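Local coordinates for hydrogenase expression/formation protein HypE (PDB 2Z1U) that binds ATP and magnesium and probably acts as an ATP-dependent enzyme in hydrogenase maturation, at residues A191-S196 / R251-N256; T59-F64 / S183-L188; L244-P249 / E322-G327; D264-A269 / G327-S332. All blocks are in the same frame, centred on the assembly; numbering follows the deposited sequence.

Contact 1. Residues A191-S196 / R251-N256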
loop_
_atom_site.group_PDB
_atom_site.type_symbol
_atom_site.label_atom_id
_atom_site.label_comp_id
_atom_site.label_asym_id
_atom_site.label_seq_id
_atom_site.Cartn_x
_atom_site.Cartn_y
_atom_site.Cartn_z
ATOM N N ALA A 191 -8.293 20.627 26.752
ATOM C CA ALA A 191 -9.738 20.797 26.864
ATOM C C ALA A 191 -10.435 19.573 26.287
ATOM O O ALA A 191 -9.825 18.793 25.547
ATOM C CB ALA A 191 -10.192 22.073 26.140
ATOM N N ALA A 192 -11.707 19.399 26.631
ATOM C CA ALA A 192 -12.532 18.369 26.007
ATOM C C ALA A 192 -12.655 18.687 24.516
ATOM O O ALA A 192 -12.826 17.792 23.676
ATOM C CB ALA A 192 -13.902 18.328 26.662
ATOM N N ASP A 193 -12.514 19.980 24.225
ATOM C CA ASP A 193 -12.662 20.587 22.905
ATOM C C ASP A 193 -11.608 20.151 21.884
ATOM O O ASP A 193 -11.775 20.353 20.673
ATOM C CB ASP A 193 -12.601 22.119 23.079
ATOM C CG ASP A 193 -13.370 22.862 22.011
ATOM O OD1 ASP A 193 -14.276 22.266 21.384
ATOM O OD2 ASP A 193 -13.075 24.044 21.791
ATOM N N VAL A 194 -10.528 19.544 22.371
ATOM C CA VAL A 194 -9.360 19.266 21.545
ATOM C C VAL A 194 -9.232 17.781 21.249
ATOM O O VAL A 194 -8.821 16.992 22.105
ATOM C CB VAL A 194 -8.052 19.790 22.201
ATOM C CG1 VAL A 194 -6.834 19.462 21.335
ATOM C CG2 VAL A 194 -8.138 21.302 22.460
ATOM N N CYS A 195 -9.583 17.403 20.026
ATOM C CA CYS A 195 -9.409 16.023 19.586
ATOM C C CYS A 195 -9.120 15.958 18.092
ATOM O O CYS A 195 -9.280 16.952 17.375
ATOM C CB CYS A 195 -10.649 15.197 19.919
ATOM S SG CYS A 195 -12.133 15.845 19.190
ATOM N N SER A 196 -8.703 14.779 17.632
ATOM C CA SER A 196 -8.504 14.549 16.214
ATOM C C SER A 196 -9.790 14.796 15.447
ATOM O O SER A 196 -10.893 14.587 15.962
ATOM C CB SER A 196 -8.012 13.132 15.956
ATOM O OG SER A 196 -7.778 12.913 14.572
ATOM N N ARG A 251 -9.667 26.950 16.831
ATOM C CA ARG A 251 -10.435 26.956 18.086
ATOM C C ARG A 251 -9.605 27.614 19.173
ATOM O O ARG A 251 -8.395 27.409 19.224
ATOM C CB ARG A 251 -10.769 25.520 18.508
ATOM C CG ARG A 251 -11.741 24.811 17.604
ATOM C CD ARG A 251 -11.835 23.321 17.936
ATOM N NE ARG A 251 -13.237 22.923 17.940
ATOM C CZ ARG A 251 -13.889 22.412 16.902
ATOM N NH1 ARG A 251 -13.268 22.179 15.746
ATOM N NH2 ARG A 251 -15.175 22.111 17.038
ATOM N N GLU A 252 -10.257 28.405 20.035
ATOM C CA GLU A 252 -9.581 29.077 21.154
ATOM C C GLU A 252 -8.697 28.107 21.944
ATOM O O GLU A 252 -7.544 28.407 22.241
ATOM C CB GLU A 252 -10.613 29.748 22.080
ATOM C CG GLU A 252 -10.045 30.762 23.071
ATOM C CD GLU A 252 -11.113 31.306 24.021
ATOM O OE1 GLU A 252 -12.305 30.945 23.857
ATOM O OE2 GLU A 252 -10.768 32.085 24.934
ATOM N N SER A 253 -9.254 26.938 22.252
ATOM C CA SER A 253 -8.565 25.880 22.987
ATOM C C SER A 253 -7.353 25.329 22.231
ATOM O O SER A 253 -6.360 24.940 22.847
ATOM C CB SER A 253 -9.546 24.749 23.272
ATOM O OG SER A 253 -9.953 24.158 22.044
ATOM N N VAL A 254 -7.447 25.295 20.902
ATOM C CA VAL A 254 -6.325 24.880 20.045
ATOM C C VAL A 254 -5.247 25.982 19.998
ATOM O O VAL A 254 -4.062 25.692 20.163
ATOM C CB VAL A 254 -6.799 24.477 18.622
ATOM C CG1 VAL A 254 -5.617 24.300 17.669
ATOM C CG2 VAL A 254 -7.647 23.188 18.680
ATOM N N ARG A 255 -5.666 27.234 19.796
ATOM C CA ARG A 255 -4.747 28.382 19.860
ATOM C C ARG A 255 -3.968 28.386 21.168
ATOM O O ARG A 255 -2.739 28.518 21.163
ATOM C CB ARG A 255 -5.489 29.717 19.716
ATOM C CG ARG A 255 -5.895 30.056 18.297
ATOM C CD ARG A 255 -6.169 31.545 18.089
ATOM N NE ARG A 255 -6.705 31.797 16.746
ATOM C CZ ARG A 255 -5.955 31.935 15.651
ATOM N NH1 ARG A 255 -4.630 31.847 15.719
ATOM N NH2 ARG A 255 -6.536 32.151 14.475
ATOM N N ASN A 256 -4.693 28.233 22.277
ATOM C CA ASN A 256 -4.102 28.228 23.615
ATOM C C ASN A 256 -3.178 27.036 23.869
ATOM O O ASN A 256 -2.125 27.183 24.494
ATOM C CB ASN A 256 -5.189 28.318 24.688
ATOM C CG ASN A 256 -5.891 29.666 24.695
ATOM O OD1 ASN A 256 -5.318 30.689 24.296
ATOM N ND2 ASN A 256 -7.142 29.678 25.160
HETATM O O HOH W 1 -12.193 26.363 22.162
#
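Asp193 reaches over to the start of helix 252-260 and meets Ser253 with one carboxylate oxygen and Arg251 with the other. Its CG lies anti to the backbone N (chi1 -152°), beside the carbonyl carbon. Ser253 OG donates to Asp193 OD2 over 3.1 Å, coming from above the carboxylate plane, 37° out of it. Water 1 donates to the same OD2 and accepts from Ser253 N, so the oxygen is linked to both the hydroxyl and the backbone of one residue. Asp193 OD1 stands 3.7 Å from Arg251 NE, a long salt bridge in which the carboxylate and guanidinium planes are 77° apart. Arg251 is shared: its NH1 and NH2 also make long, weak ion pairs with Asp176 and Glu297.

Beside these polar atoms, Val194 CG2 rests 3.4 Å from Ser253 OG and 4.3 Å from Val254 CG2, while Ala191 CB lies 4.0 Å from Ser253 CB. Val194 also packs on Leu179 and Thr180 of helix 176-184, which carries the apolar side of the contact inward.

Residues 191-194 form a type I beta turn, and Arg251 is the N-cap residue of the helix. The arrangement is a turn carboxylate set against the first turn of a helix, its charge near the helix N terminus, and it joins the loop after helix 176-184 to helix 252-260 within the C-terminal AIR-synthase-related domain.

Contact 2. Residues T59-F64 / S183-L188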
loop_
_atom_site.group_PDB
_atom_site.type_symbol
_atom_site.label_atom_id
_atom_site.label_comp_id
_atom_site.label_asym_id
_atom_site.label_seq_id
_atom_site.Cartn_x
_atom_site.Cartn_y
_atom_site.Cartn_z
ATOM N N THR A 59 1.676 5.971 10.704
ATOM C CA THR A 59 2.741 5.699 11.674
ATOM C C THR A 59 2.454 6.443 12.984
ATOM O O THR A 59 3.356 6.661 13.791
ATOM C CB THR A 59 4.138 6.144 11.134
ATOM O OG1 THR A 59 4.079 7.521 10.770
ATOM C CG2 THR A 59 4.557 5.334 9.903
ATOM N N VAL A 60 1.195 6.814 13.194
ATOM C CA VAL A 60 0.820 7.695 14.317
ATOM C C VAL A 60 1.217 7.094 15.675
ATOM O O VAL A 60 1.078 5.883 15.923
ATOM C CB VAL A 60 -0.688 8.078 14.279
ATOM C CG1 VAL A 60 -1.561 6.868 14.554
ATOM C CG2 VAL A 60 -1.024 9.234 15.256
ATOM N N ASP A 61 1.752 7.955 16.524
ATOM C CA ASP A 61 2.112 7.598 17.879
ATOM C C ASP A 61 1.562 8.691 18.775
ATOM O O ASP A 61 1.961 9.850 18.625
ATOM C CB ASP A 61 3.633 7.492 18.002
ATOM C CG ASP A 61 4.087 7.150 19.410
ATOM O OD1 ASP A 61 5.090 7.748 19.851
ATOM O OD2 ASP A 61 3.443 6.308 20.076
ATOM N N PRO A 62 0.647 8.345 19.713
ATOM C CA PRO A 62 0.136 7.014 20.058
ATOM C C PRO A 62 -0.897 6.467 19.063
ATOM O O PRO A 62 -1.389 7.205 18.205
ATOM C CB PRO A 62 -0.520 7.240 21.424
ATOM C CG PRO A 62 -0.986 8.650 21.374
ATOM C CD PRO A 62 0.041 9.395 20.561
ATOM N N ILE A 63 -1.216 5.184 19.204
ATOM C CA ILE A 63 -2.120 4.491 18.290
ATOM C C ILE A 63 -3.547 4.953 18.516
ATOM O O ILE A 63 -4.312 5.078 17.557
ATOM C CB ILE A 63 -2.040 2.946 18.478
ATOM C CG1 ILE A 63 -0.654 2.429 18.098
ATOM C CG2 ILE A 63 -3.136 2.229 17.699
ATOM C CD1 ILE A 63 -0.530 0.901 18.184
ATOM N N PHE A 64 -3.884 5.191 19.785
ATOM C CA PHE A 64 -5.205 5.673 20.198
ATOM C C PHE A 64 -5.099 7.083 20.784
ATOM O O PHE A 64 -4.178 7.379 21.554
ATOM C CB PHE A 64 -5.861 4.706 21.210
ATOM C CG PHE A 64 -6.061 3.293 20.672
ATOM C CD1 PHE A 64 -7.130 2.992 19.829
ATOM C CD2 PHE A 64 -5.173 2.273 21.007
ATOM C CE1 PHE A 64 -7.303 1.703 19.301
ATOM C CE2 PHE A 64 -5.339 0.974 20.494
ATOM C CZ PHE A 64 -6.409 0.693 19.636
ATOM N N SER A 183 -0.089 16.568 22.417
ATOM C CA SER A 183 -0.463 16.690 23.821
ATOM C C SER A 183 -0.728 15.331 24.487
ATOM O O SER A 183 -0.367 15.141 25.648
ATOM C CB SER A 183 -1.635 17.662 24.013
ATOM O OG SER A 183 -2.808 17.194 23.387
ATOM N N GLN A 184 -1.334 14.390 23.757
ATOM C CA GLN A 184 -1.468 13.003 24.239
ATOM C C GLN A 184 -0.109 12.415 24.593
ATOM O O GLN A 184 0.064 11.815 25.660
ATOM C CB GLN A 184 -2.132 12.098 23.194
ATOM C CG GLN A 184 -3.643 12.057 23.259
ATOM C CD GLN A 184 -4.169 11.404 24.530
ATOM O OE1 GLN A 184 -3.851 10.253 24.835
ATOM N NE2 GLN A 184 -4.987 12.139 25.271
ATOM N N ARG A 185 0.851 12.618 23.691
ATOM C CA ARG A 185 2.186 12.035 23.797
ATOM C C ARG A 185 2.969 12.570 24.999
ATOM O O ARG A 185 3.978 11.982 25.395
ATOM C CB ARG A 185 2.958 12.266 22.494
ATOM C CG ARG A 185 3.929 11.159 22.137
ATOM C CD ARG A 185 4.007 10.983 20.635
ATOM N NE ARG A 185 4.786 12.025 19.981
ATOM C CZ ARG A 185 4.796 12.253 18.669
ATOM N NH1 ARG A 185 4.050 11.523 17.847
ATOM N NH2 ARG A 185 5.555 13.224 18.182
ATOM N N GLN A 186 2.490 13.673 25.577
ATOM C CA GLN A 186 3.085 14.270 26.773
ATOM C C GLN A 186 2.146 14.183 27.980
ATOM O O GLN A 186 2.366 14.850 28.995
ATOM C CB GLN A 186 3.453 15.734 26.515
ATOM C CG GLN A 186 4.430 15.946 25.371
ATOM C CD GLN A 186 4.827 17.399 25.202
ATOM O OE1 GLN A 186 4.090 18.311 25.593
ATOM N NE2 GLN A 186 6.001 17.627 24.615
ATOM N N GLY A 187 1.097 13.373 27.851
ATOM C CA GLY A 187 0.119 13.159 28.918
ATOM C C GLY A 187 -0.720 14.369 29.296
ATOM O O GLY A 187 -1.160 14.484 30.440
ATOM N N LEU A 188 -0.950 15.264 28.336
ATOM C CA LEU A 188 -1.703 16.495 28.579
ATOM C C LEU A 188 -3.053 16.532 27.867
ATOM O O LEU A 188 -3.144 16.251 26.672
ATOM C CB LEU A 188 -0.881 17.725 28.168
ATOM C CG LEU A 188 0.330 18.144 29.011
ATOM C CD1 LEU A 188 1.207 19.106 28.224
ATOM C CD2 LEU A 188 -0.080 18.756 30.361
#
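Gln184, near the C-terminal end of helix 176-184, meets Pro62 with its CB, 4.1 Å from Pro62 CG. The two side chains cross at about a right angle, and Pro62 follows a cis peptide bond. Gln184 also touches Phe65 and Pro66.

Arg185 carries the polar part. Its chain bends at chi2 and again at chi3 (76°), and CD passes 3.5 Å from Asp61 OD1 and 4.3 Å from Pro62 CD. From there NH1 donates to Asp61 O over 2.8 Å, with an N-H...O angle of 159°; the carbonyl oxygen lies at the guanidinium edge, near its plane. The Asp61 carboxylate does not share in this bond: OD1 is 4.3 Å from Arg185 NE and well out of the guanidinium plane, so their opposite charges are merely near each other. Arg185 NH2 gives a further hydrogen bond to Pro340 O in the C-terminal tail. Both residues come just before Gly187, the C-prime residue of the Schellman motif that ends the helix (Gly187 N to Gln184 O, Leu188 N to Ser183 O).

One arginine thus binds main-chain oxygens of both the 59-64 loop and the tail, while the nearby Asp61 charge probably adds a modest electrostatic attraction across the two AIR-synthase-related domains.

Contact 3. Residues L244-P249 / E322-G327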
loop_
_atom_site.group_PDB
_atom_site.type_symbol
_atom_site.label_atom_id
_atom_site.label_comp_id
_atom_site.label_asym_id
_atom_site.label_seq_id
_atom_site.Cartn_x
_atom_site.Cartn_y
_atom_site.Cartn_z
ATOM N N LEU A 244 -6.001 35.535 4.760
ATOM C CA LEU A 244 -6.296 36.498 5.832
ATOM C C LEU A 244 -6.255 35.790 7.188
ATOM O O LEU A 244 -7.086 34.894 7.449
ATOM C CB LEU A 244 -7.672 37.147 5.608
ATOM C CG LEU A 244 -8.073 38.320 6.520
ATOM C CD1 LEU A 244 -7.104 39.519 6.416
ATOM C CD2 LEU A 244 -9.507 38.755 6.225
ATOM N N GLU A 245 -5.313 36.189 8.051
ATOM C CA GLU A 245 -5.096 35.467 9.328
ATOM C C GLU A 245 -6.381 35.283 10.153
ATOM O O GLU A 245 -6.639 34.193 10.673
ATOM C CB GLU A 245 -4.019 36.130 10.203
ATOM C CG GLU A 245 -3.634 35.278 11.434
ATOM C CD GLU A 245 -2.428 35.823 12.189
ATOM O OE1 GLU A 245 -2.255 37.039 12.232
ATOM O OE2 GLU A 245 -1.653 35.040 12.761
ATOM N N THR A 246 -7.150 36.358 10.272
ATOM C CA THR A 246 -8.353 36.372 11.095
ATOM C C THR A 246 -9.438 35.441 10.549
ATOM O O THR A 246 -10.310 35.046 11.301
ATOM C CB THR A 246 -8.958 37.782 11.286
ATOM O OG1 THR A 246 -9.199 38.402 10.013
ATOM C CG2 THR A 246 -8.055 38.666 12.154
ATOM N N ALA A 247 -9.365 35.125 9.254
ATOM C CA ALA A 247 -10.352 34.272 8.577
ATOM C C ALA A 247 -10.040 32.782 8.681
ATOM O O ALA A 247 -10.927 31.943 8.438
ATOM C CB ALA A 247 -10.521 34.695 7.105
ATOM N N VAL A 248 -8.796 32.438 9.033
ATOM C CA VAL A 248 -8.414 31.027 9.240
ATOM C C VAL A 248 -8.938 30.601 10.610
ATOM O O VAL A 248 -8.547 31.176 11.617
ATOM C CB VAL A 248 -6.884 30.777 9.136
ATOM C CG1 VAL A 248 -6.558 29.276 9.219
ATOM C CG2 VAL A 248 -6.338 31.362 7.846
ATOM N N PRO A 249 -9.879 29.617 10.643
ATOM C CA PRO A 249 -10.473 29.209 11.910
ATOM C C PRO A 249 -9.535 28.319 12.728
ATOM O O PRO A 249 -8.975 27.362 12.221
ATOM C CB PRO A 249 -11.747 28.426 11.481
ATOM C CG PRO A 249 -11.409 27.873 10.145
ATOM C CD PRO A 249 -10.399 28.842 9.503
ATOM N N GLU A 322 -2.107 38.186 5.222
ATOM C CA GLU A 322 -2.381 39.459 5.876
ATOM C C GLU A 322 -2.680 39.150 7.341
ATOM O O GLU A 322 -3.607 38.410 7.671
ATOM C CB GLU A 322 -3.545 40.219 5.241
ATOM C CG GLU A 322 -3.826 41.505 5.985
ATOM C CD GLU A 322 -4.975 42.300 5.418
ATOM O OE1 GLU A 322 -5.339 42.056 4.249
ATOM O OE2 GLU A 322 -5.516 43.161 6.147
ATOM N N THR A 323 -1.849 39.722 8.196
ATOM C CA THR A 323 -1.798 39.446 9.617
ATOM C C THR A 323 -2.978 40.131 10.361
ATOM O O THR A 323 -3.543 41.098 9.848
ATOM C CB THR A 323 -0.418 39.942 10.075
ATOM O OG1 THR A 323 0.530 38.847 10.024
ATOM C CG2 THR A 323 -0.441 40.601 11.416
ATOM N N ALA A 324 -3.334 39.632 11.556
ATOM C CA ALA A 324 -4.395 40.257 12.388
ATOM C C ALA A 324 -4.040 41.650 12.863
ATOM O O ALA A 324 -4.914 42.443 13.235
ATOM C CB ALA A 324 -4.706 39.377 13.587
ATOM N N LEU A 325 -2.739 41.950 12.878
ATOM C CA LEU A 325 -2.278 43.256 13.329
ATOM C C LEU A 325 -2.264 44.306 12.219
ATOM O O LEU A 325 -1.999 45.470 12.484
ATOM C CB LEU A 325 -0.886 43.157 13.986
ATOM C CG LEU A 325 -0.610 41.985 14.947
ATOM C CD1 LEU A 325 0.822 42.115 15.514
ATOM C CD2 LEU A 325 -1.638 41.976 16.089
ATOM N N GLY A 326 -2.539 43.898 10.979
ATOM C CA GLY A 326 -2.581 44.843 9.856
ATOM C C GLY A 326 -1.317 44.837 8.977
ATOM O O GLY A 326 -1.173 45.655 8.022
ATOM N N GLY A 327 -0.409 43.889 9.279
ATOM C CA GLY A 327 0.766 43.715 8.431
ATOM C C GLY A 327 0.728 42.441 7.633
ATOM O O GLY A 327 -0.372 41.913 7.319
HETATM O O HOH W 2 -5.942 39.093 9.277
#
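Glu245 spans the gap to residues 322-324, starting with CB, which sits 3.4 Å from Glu322 O and also near Ala324 N. CG is anti to the backbone N (chi1 -172°), and the chain runs on extended to the carboxylate. CD comes 4.0 Å from Ala324 N, and at the tip OE1 accepts the hydrogen bond from that amide over 2.9 Å, on its anti lone pair, with an N-H...O angle of 166°. The same OE1 lies 3.6 Å from Thr323 CA and close to Ala324 CB, so the oxygen is set against the backbone at the start of the type I turn 323-326.

At the other end of the residue, Glu245 N donates to Glu322 O over 2.8 Å in a nearly straight bond. Water 2 donates to Glu322 O as well and accepts from Thr246 N, linking the next amide to the same carbonyl.

The Leu244 methyl CD1 lies against the Glu322 side chain from CB to the carboxylate, 3.6 Å from CD, the two side chains side by side and pointing the same way. Thr246 CG2 makes an apolar touch with Ala324 CB at 3.7 Å.

Leu244 and Glu322 form a parallel beta bridge, where strands 240-244 and 319-322 end together. The arrangement is the end of a parallel strand pair in the seven-stranded mixed sheet, where one strand runs on into a 3-10 segment and the other into a type I beta turn.

Contact 4. Residues D264-A269 / G327-S332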
loop_
_atom_site.group_PDB
_atom_site.type_symbol
_atom_site.label_atom_id
_atom_site.label_comp_id
_atom_site.label_asym_id
_atom_site.label_seq_id
_atom_site.Cartn_x
_atom_site.Cartn_y
_atom_site.Cartn_z
ATOM N N ASP A 264 2.667 26.069 15.963
ATOM C CA ASP A 264 1.944 26.962 15.061
ATOM C C ASP A 264 0.805 26.169 14.414
ATOM O O ASP A 264 1.063 25.227 13.662
ATOM C CB ASP A 264 2.920 27.519 14.011
ATOM C CG ASP A 264 2.311 28.609 13.140
ATOM O OD1 ASP A 264 3.094 29.458 12.668
ATOM O OD2 ASP A 264 1.077 28.637 12.932
ATOM N N PRO A 265 -0.459 26.536 14.717
ATOM C CA PRO A 265 -1.615 25.784 14.202
ATOM C C PRO A 265 -1.686 25.746 12.670
ATOM O O PRO A 265 -2.322 24.865 12.104
ATOM C CB PRO A 265 -2.820 26.543 14.776
ATOM C CG PRO A 265 -2.288 27.911 15.157
ATOM C CD PRO A 265 -0.868 27.673 15.569
ATOM N N LEU A 266 -1.036 26.701 12.004
ATOM C CA LEU A 266 -1.030 26.726 10.533
ATOM C C LEU A 266 -0.108 25.694 9.878
ATOM O O LEU A 266 -0.143 25.519 8.659
ATOM C CB LEU A 266 -0.679 28.124 10.022
ATOM C CG LEU A 266 -1.440 29.326 10.594
ATOM C CD1 LEU A 266 -0.791 30.612 10.076
ATOM C CD2 LEU A 266 -2.929 29.261 10.256
ATOM N N TYR A 267 0.737 25.053 10.684
ATOM C CA TYR A 267 1.698 24.058 10.199
ATOM C C TYR A 267 1.452 22.674 10.786
ATOM O O TYR A 267 2.203 21.737 10.492
ATOM C CB TYR A 267 3.137 24.485 10.505
ATOM C CG TYR A 267 3.623 25.655 9.685
ATOM C CD1 TYR A 267 3.294 26.959 10.037
ATOM C CD2 TYR A 267 4.364 25.452 8.530
ATOM C CE1 TYR A 267 3.737 28.065 9.266
ATOM C CE2 TYR A 267 4.823 26.539 7.761
ATOM C CZ TYR A 267 4.496 27.835 8.125
ATOM O OH TYR A 267 4.948 28.896 7.351
ATOM N N LEU A 268 0.419 22.548 11.617
ATOM C CA LEU A 268 0.086 21.262 12.243
ATOM C C LEU A 268 -0.840 20.453 11.357
ATOM O O LEU A 268 -1.751 21.008 10.736
ATOM C CB LEU A 268 -0.571 21.467 13.609
ATOM C CG LEU A 268 0.325 21.830 14.792
ATOM C CD1 LEU A 268 -0.531 22.033 16.031
ATOM C CD2 LEU A 268 1.415 20.758 15.026
ATOM N N ALA A 269 -0.586 19.146 11.308
ATOM C CA ALA A 269 -1.308 18.236 10.459
ATOM C C ALA A 269 -2.781 18.207 10.856
ATOM O O ALA A 269 -3.123 18.230 12.043
ATOM C CB ALA A 269 -0.709 16.821 10.557
ATOM N N GLY A 327 -0.409 43.889 9.279
ATOM C CA GLY A 327 0.766 43.715 8.431
ATOM C C GLY A 327 0.728 42.441 7.633
ATOM O O GLY A 327 -0.372 41.913 7.319
ATOM N N HIS A 328 1.921 41.915 7.323
ATOM C CA HIS A 328 2.025 40.662 6.569
ATOM C C HIS A 328 3.061 39.688 7.114
ATOM O O HIS A 328 4.058 40.088 7.730
ATOM C CB HIS A 328 2.338 40.937 5.099
ATOM C CG HIS A 328 1.322 41.794 4.426
ATOM N ND1 HIS A 328 1.425 43.166 4.392
ATOM C CD2 HIS A 328 0.165 41.486 3.795
ATOM C CE1 HIS A 328 0.382 43.667 3.757
ATOM N NE2 HIS A 328 -0.395 42.671 3.381
ATOM N N ARG A 329 2.819 38.415 6.837
ATOM C CA ARG A 329 3.700 37.319 7.190
ATOM C C ARG A 329 3.793 36.377 6.003
ATOM O O ARG A 329 2.771 35.905 5.471
ATOM C CB ARG A 329 3.198 36.587 8.451
ATOM C CG ARG A 329 3.452 35.090 8.463
ATOM C CD ARG A 329 4.127 34.613 9.733
ATOM N NE ARG A 329 3.139 34.287 10.740
ATOM C CZ ARG A 329 2.847 33.060 11.181
ATOM N NH1 ARG A 329 3.499 31.979 10.750
ATOM N NH2 ARG A 329 1.893 32.944 12.097
ATOM N N LEU A 330 5.022 36.101 5.585
ATOM C CA LEU A 330 5.272 35.083 4.568
ATOM C C LEU A 330 5.171 33.713 5.232
ATOM O O LEU A 330 5.862 33.451 6.215
ATOM C CB LEU A 330 6.658 35.312 3.934
ATOM C CG LEU A 330 7.091 34.400 2.785
ATOM C CD1 LEU A 330 6.166 34.499 1.572
ATOM C CD2 LEU A 330 8.547 34.687 2.398
ATOM N N LEU A 331 4.288 32.855 4.716
ATOM C CA LEU A 331 4.176 31.483 5.201
ATOM C C LEU A 331 5.019 30.557 4.330
ATOM O O LEU A 331 4.536 30.049 3.322
ATOM C CB LEU A 331 2.707 30.998 5.192
ATOM C CG LEU A 331 1.631 31.738 6.002
ATOM C CD1 LEU A 331 0.250 31.013 5.891
ATOM C CD2 LEU A 331 2.047 31.884 7.452
ATOM N N SER A 332 6.266 30.322 4.722
ATOM C CA SER A 332 7.139 29.410 3.979
ATOM C C SER A 332 7.046 27.994 4.525
ATOM O O SER A 332 6.476 27.780 5.591
ATOM C CB SER A 332 8.586 29.905 4.011
ATOM O OG SER A 332 8.657 31.234 3.533
HETATM O O HOH W 3 0.346 31.258 13.295
HETATM O O HOH W 4 5.854 30.867 9.442
#
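Asp264 and Arg329 meet tip to tip in a salt bridge: Arg329 NH1 donates over 3.2 Å to Asp264 OD1, which accepts on its syn lone pair, with the carboxylate and guanidinium planes 56° apart. The other oxygen, OD2, accepts from Leu266 N at 3.0 Å, an Asx turn that helps fix the carboxylate's orientation. Water 3 extends the bridge by donating to Asp264 OD2 and accepting from Arg329 NH2.

The second polar link is made by Tyr267, whose CG is anti to the carbonyl carbon (chi1 -71°). Its OH donates to Ser332 O over 2.6 Å, in the carbonyl plane and on a lone pair, and lies 3.8 Å from Leu331 CB. Water 4 donates to Tyr267 OH and accepts from Arg329 NH1, joining the two polar links. The ring and guanidinium planes are 14° apart, with Arg329 NH1 at the ring edge, 4.2 Å from Tyr267 CE1; this is an edge approach and not a stack.

The apolar pair is Leu266 CD1 with Leu331 CD2, 4.1 Å apart, the side chains crossing at about a right angle. Leu266 packs further on Met321, while Tyr267 and Leu331 share Ala227 of helix 225-237.

The arrangement is an Asx turn within a type I beta turn, 264-267, packed against strand 328-330, outermost in the mixed sheet within this chain, and the residues that follow it, about 12 Å from the Tyr267 side chain to a bound ATP.

From the N terminus, contact 2 comes first, joining the loop after strand 50-58 to the end of helix 176-184 and so closing a long loop between the two AIR-synthase-related domains. Contact 1 follows in series: its first segment lies directly beyond 183-188, and it closes on helix 252-260. Contact 3 opens at 244-249, inside the span of contact 1, so the two cross; Arg255 touches Val248 between them. It ties the ends of strands 240-244 and 319-322. Contact 4 opens after contact 1 has closed but inside the span of contact 3, which it crosses, and joins the turn after helix 252-260 to strand 328-330. Contacts 3 and 4 share Gly327 and pack through Val248 and Leu266.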